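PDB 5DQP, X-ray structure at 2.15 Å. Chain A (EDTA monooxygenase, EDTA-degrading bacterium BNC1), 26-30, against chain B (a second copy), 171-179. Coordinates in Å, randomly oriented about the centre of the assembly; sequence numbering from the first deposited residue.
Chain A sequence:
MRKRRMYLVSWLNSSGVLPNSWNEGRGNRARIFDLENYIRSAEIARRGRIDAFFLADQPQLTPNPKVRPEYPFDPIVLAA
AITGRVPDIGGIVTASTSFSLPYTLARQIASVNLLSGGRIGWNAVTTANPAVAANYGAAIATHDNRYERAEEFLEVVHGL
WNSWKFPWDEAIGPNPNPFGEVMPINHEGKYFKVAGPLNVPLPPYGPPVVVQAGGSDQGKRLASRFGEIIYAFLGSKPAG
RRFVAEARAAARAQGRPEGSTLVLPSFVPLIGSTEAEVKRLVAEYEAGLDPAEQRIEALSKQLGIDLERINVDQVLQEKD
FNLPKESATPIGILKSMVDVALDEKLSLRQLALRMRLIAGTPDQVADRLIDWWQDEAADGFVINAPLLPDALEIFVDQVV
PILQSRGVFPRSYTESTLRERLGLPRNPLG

Chain A 26-30: RGNRA
Chain B (171-179) AIGPNPNPF

Neither stretch is a regular strand, and they meet as two irregular backbones. Chain A runs as loop through Arg A26 (phi/psi -79/-3), Gly A27 (77/17) and Asn A28 (-92/101), then enters a 3-10 segment at Arg A29 (-59/-28) and Ala A30 (-73/-5). The positive phi of Gly A27 is one that glycine adopts readily. In chain B, Ala B171 (-107/2) leads into extended Ile B172 (-126/119), Gly B173 (93/-171), Pro B174 (-53/127) and Asn B175 (-156/119); Pro B176 (-75/-9), Asn B177 (-128/65), Pro B178 (-68/-23) and Phe B179 (-82/-15) follow. Gly B173 must lack a side chain, since a CB at these angles would jam against the preceding carbonyl oxygen and lie 2.7 Å from Pro B174 CD.

The register sets Asn A28 CA 4.9 Å from Ile B172 CA and Arg A29 CA 5.1 Å from Ala B171 CA, so the chains pass each other in opposite directions. One direct backbone hydrogen bond fixes this alignment, from Arg A29 N to Ala B171 O at 2.8 Å. Beside it, water 1 joins the main chains, donating to Gly A27 O at 2.6 Å and accepting from Gly B173 N at 3.1 Å.

Arg A29 dominates the side-chain contact and buries the most surface. Its CA-to-CB bond points sideways, but the m, t, m rotamer (chi1 -72°, chi2 -176°, chi3 -64°), with chi4 -86°, brings the guanidinium to chain B. There Gly B173 O lies near the guanidinium plane and accepts two hydrogen bonds, from Arg A29 NH1 at 2.8 Å and Arg A29 NH2 at 3.0 Å. A forked donor thus grips one carbonyl, charge meeting a backbone dipole; both nitrogens also bond to partners outside the two stretches. The peptide joining Ala B171 to Ile B172 covers one guanidinium face, with Arg A29 NH2 3.7 Å from Ile B172 N. Water 2 accepts from Arg A29 NE at 2.9 Å and donates to Pro B178 O at 2.8 Å. Pro B178, ring C-gamma endo, points toward chain A and places its CB 3.8 Å from Arg A29 NE; Asn B175, its CA-to-CB bond pointing toward chain A, has its CB 3.4 Å from Arg A29 NH2. The t rotamer of Asn B175 (chi1 -166°, chi2 -17°) lets its OD1 accept from Asn B177 N at 3.0 Å, a bond within chain B that suits an amide side chain.

Nearby two methyls meet in an apolar contact, Ala A30 CB lying 3.8 Å from Ala B171 CB. Asn A28 (chi1 t, chi2 7°) uses its OD1 to accept from Ala A30 N at 3.1 Å, bracing the start of the turn, and the same OD1 lies 3.6 Å from CG1 of Ile B172 (m, t).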

ATOM      1  N   ARG A  26     -10.611   9.807 -23.849  1.00 28.29           N
ATOM      2  CA  ARG A  26     -11.353  11.043 -23.639  1.00 26.59           C
ATOM      3  C   ARG A  26     -10.444  12.223 -23.271  1.00 27.97           C
ATOM      4  O   ARG A  26     -10.936  13.346 -23.109  1.00 24.16           O
ATOM      5  CB  ARG A  26     -12.440  10.816 -22.588  1.00 25.61           C
ATOM      6  CG  ARG A  26     -13.723  10.170 -23.152  1.00 30.30           C
ATOM      7  CD  ARG A  26     -13.439   8.887 -23.951  1.00 28.79           C
ATOM      8  NE  ARG A  26     -13.082   7.756 -23.087  1.00 28.15           N
ATOM      9  CZ  ARG A  26     -12.435   6.676 -23.519  1.00 35.07           C
ATOM     10  NH1 ARG A  26     -12.080   6.583 -24.795  1.00 27.81           N
ATOM     11  NH2 ARG A  26     -12.141   5.687 -22.681  1.00 35.52           N
ATOM     12  N   GLY A  27      -9.138  11.998 -23.131  1.00 25.30           N
ATOM     13  CA  GLY A  27      -8.172  13.080 -23.056  1.00 20.69           C
ATOM     14  C   GLY A  27      -8.070  13.818 -21.737  1.00 26.15           C
ATOM     15  O   GLY A  27      -7.527  14.924 -21.711  1.00 25.72           O
ATOM     16  N   ASN A  28      -8.577  13.253 -20.640  1.00 19.53           N
ATOM     17  CA  ASN A  28      -8.494  13.896 -19.325  1.00 22.46           C
ATOM     18  C   ASN A  28      -7.229  13.410 -18.627  1.00 17.00           C
ATOM     19  O   ASN A  28      -7.191  12.320 -18.055  1.00 20.37           O
ATOM     20  CB  ASN A  28      -9.752  13.610 -18.498  1.00 20.12           C
ATOM     21  CG  ASN A  28      -9.713  14.260 -17.106  1.00 25.19           C
ATOM     22  OD1 ASN A  28      -8.800  15.033 -16.785  1.00 23.20           O
ATOM     23  ND2 ASN A  28     -10.703  13.940 -16.278  1.00 26.44           N
ATOM     24  N   ARG A  29      -6.183  14.226 -18.643  1.00 20.36           N
ATOM     25  CA  ARG A  29      -4.931  13.765 -18.061  1.00 18.93           C
ATOM     26  C   ARG A  29      -5.084  13.407 -16.588  1.00 20.52           C
ATOM     27  O   ARG A  29      -4.337  12.564 -16.075  1.00 18.80           O
ATOM     28  CB  ARG A  29      -3.844  14.825 -18.263  1.00 18.05           C
ATOM     29  CG  ARG A  29      -3.367  14.917 -19.734  1.00 18.36           C
ATOM     30  CD  ARG A  29      -2.197  15.915 -19.897  1.00 19.18           C
ATOM     31  NE  ARG A  29      -2.541  17.307 -19.578  1.00 25.31           N
ATOM     32  CZ  ARG A  29      -3.079  18.169 -20.446  1.00 22.66           C
ATOM     33  NH1 ARG A  29      -3.353  17.794 -21.680  1.00 15.40           N
ATOM     34  NH2 ARG A  29      -3.368  19.403 -20.067  1.00 24.32           N
ATOM     35  N   ALA A  30      -6.022  14.044 -15.886  1.00 18.18           N
ATOM     36  CA  ALA A  30      -6.169  13.827 -14.449  1.00 20.57           C
ATOM     37  C   ALA A  30      -6.792  12.470 -14.098  1.00 22.47           C
ATOM     38  O   ALA A  30      -6.887  12.150 -12.905  1.00 19.89           O
ATOM     39  CB  ALA A  30      -7.015  14.956 -13.840  1.00 16.61           C
TER
ATOM     40  N   ALA B 171      -5.952  20.109 -17.017  1.00 25.46           N
ATOM     41  CA  ALA B 171      -5.585  18.725 -17.271  1.00 23.63           C
ATOM     42  C   ALA B 171      -6.195  18.181 -18.560  1.00 22.40           C
ATOM     43  O   ALA B 171      -5.986  17.011 -18.876  1.00 20.94           O
ATOM     44  CB  ALA B 171      -5.991  17.845 -16.083  1.00 20.90           C
ATOM     45  N   ILE B 172      -6.931  18.994 -19.313  1.00 23.23           N
ATOM     46  CA  ILE B 172      -7.589  18.566 -20.546  1.00 26.66           C
ATOM     47  C   ILE B 172      -7.168  19.516 -21.658  1.00 24.94           C
ATOM     48  O   ILE B 172      -7.407  20.721 -21.564  1.00 25.41           O
ATOM     49  CB  ILE B 172      -9.124  18.539 -20.404  1.00 28.88           C
ATOM     50  CG1 ILE B 172      -9.557  17.471 -19.389  1.00 29.36           C
ATOM     51  CG2 ILE B 172      -9.776  18.240 -21.750  1.00 28.13           C
ATOM     52  CD1 ILE B 172     -11.030  17.549 -18.968  1.00 29.20           C
ATOM     53  N   GLY B 173      -6.514  18.980 -22.691  1.00 25.34           N
ATOM     54  CA  GLY B 173      -6.223  19.730 -23.884  1.00 25.71           C
ATOM     55  C   GLY B 173      -4.858  20.392 -23.849  1.00 31.26           C
ATOM     56  O   GLY B 173      -4.053  20.160 -22.936  1.00 27.87           O
ATOM     57  N   PRO B 174      -4.588  21.250 -24.837  1.00 36.69           N
ATOM     58  CA  PRO B 174      -3.231  21.806 -24.997  1.00 37.45           C
ATOM     59  C   PRO B 174      -2.717  22.440 -23.714  1.00 31.72           C
ATOM     60  O   PRO B 174      -3.416  23.192 -23.028  1.00 33.54           O
ATOM     61  CB  PRO B 174      -3.395  22.834 -26.126  1.00 31.07           C
ATOM     62  CG  PRO B 174      -4.546  22.241 -26.973  1.00 32.48           C
ATOM     63  CD  PRO B 174      -5.504  21.685 -25.913  1.00 34.87           C
ATOM     64  N   ASN B 175      -1.551  22.020 -23.291  1.00 35.98           N
ATOM     65  CA  ASN B 175      -0.839  22.597 -22.179  1.00 32.72           C
ATOM     66  C   ASN B 175       0.600  22.264 -22.410  1.00 32.86           C
ATOM     67  O   ASN B 175       0.931  21.122 -22.407  1.00 34.46           O
ATOM     68  CB  ASN B 175      -1.333  21.986 -20.867  1.00 31.01           C
ATOM     69  CG  ASN B 175      -0.892  22.762 -19.633  1.00 40.27           C
ATOM     70  OD1 ASN B 175       0.011  23.554 -19.669  1.00 34.46           O
ATOM     71  ND2 ASN B 175      -1.542  22.506 -18.533  1.00 34.35           N
ATOM     72  N   PRO B 176       1.471  23.246 -22.557  1.00 35.52           N
ATOM     73  CA  PRO B 176       2.911  22.958 -22.671  1.00 37.27           C
ATOM     74  C   PRO B 176       3.555  22.579 -21.348  1.00 33.92           C
ATOM     75  O   PRO B 176       4.721  22.164 -21.343  1.00 32.23           O
ATOM     76  CB  PRO B 176       3.480  24.278 -23.190  1.00 36.62           C
ATOM     77  CG  PRO B 176       2.617  25.293 -22.535  1.00 34.92           C
ATOM     78  CD  PRO B 176       1.207  24.693 -22.496  1.00 34.62           C
ATOM     79  N   ASN B 177       2.842  22.728 -20.232  1.00 28.24           N
ATOM     80  CA  ASN B 177       3.361  22.406 -18.904  1.00 26.26           C
ATOM     81  C   ASN B 177       2.389  21.471 -18.184  1.00 25.98           C
ATOM     82  O   ASN B 177       1.786  21.842 -17.176  1.00 23.99           O
ATOM     83  CB  ASN B 177       3.576  23.693 -18.116  1.00 27.93           C
ATOM     84  CG  ASN B 177       4.169  23.442 -16.745  1.00 28.85           C
ATOM     85  OD1 ASN B 177       4.796  22.407 -16.524  1.00 26.89           O
ATOM     86  ND2 ASN B 177       4.003  24.404 -15.826  1.00 31.45           N
ATOM     87  N   PRO B 178       2.193  20.251 -18.691  1.00 25.25           N
ATOM     88  CA  PRO B 178       1.161  19.380 -18.104  1.00 22.05           C
ATOM     89  C   PRO B 178       1.467  18.904 -16.693  1.00 23.63           C
ATOM     90  O   PRO B 178       0.527  18.542 -15.972  1.00 23.07           O
ATOM     91  CB  PRO B 178       1.088  18.199 -19.084  1.00 21.31           C
ATOM     92  CG  PRO B 178       2.438  18.244 -19.832  1.00 24.19           C
ATOM     93  CD  PRO B 178       2.694  19.720 -19.971  1.00 23.16           C
ATOM     94  N   PHE B 179       2.732  18.884 -16.265  1.00 16.93           N
ATOM     95  CA  PHE B 179       3.024  18.456 -14.903  1.00 19.94           C
ATOM     96  C   PHE B 179       2.820  19.545 -13.861  1.00 17.26           C
ATOM     97  O   PHE B 179       2.761  19.217 -12.663  1.00 22.70           O
ATOM     98  CB  PHE B 179       4.458  17.948 -14.782  1.00 22.08           C
ATOM     99  CG  PHE B 179       4.634  16.563 -15.255  1.00 23.85           C
ATOM    100  CD1 PHE B 179       4.768  16.296 -16.602  1.00 19.39           C
ATOM    101  CD2 PHE B 179       4.664  15.508 -14.348  1.00 20.73           C
ATOM    102  CE1 PHE B 179       4.922  14.976 -17.049  1.00 20.42           C
ATOM    103  CE2 PHE B 179       4.805  14.209 -14.791  1.00 20.52           C
ATOM    104  CZ  PHE B 179       4.940  13.952 -16.151  1.00 19.18           C
TER
HETATM  105  O   HOH W   1      -5.974  16.071 -23.458  1.00 23.72           O
HETATM  106  O   HOH W   2      -2.078  18.600 -17.032  1.00 20.41           O
HETATM  107  O   HOH W   3      -5.009  22.047 -20.537  1.00 41.17           O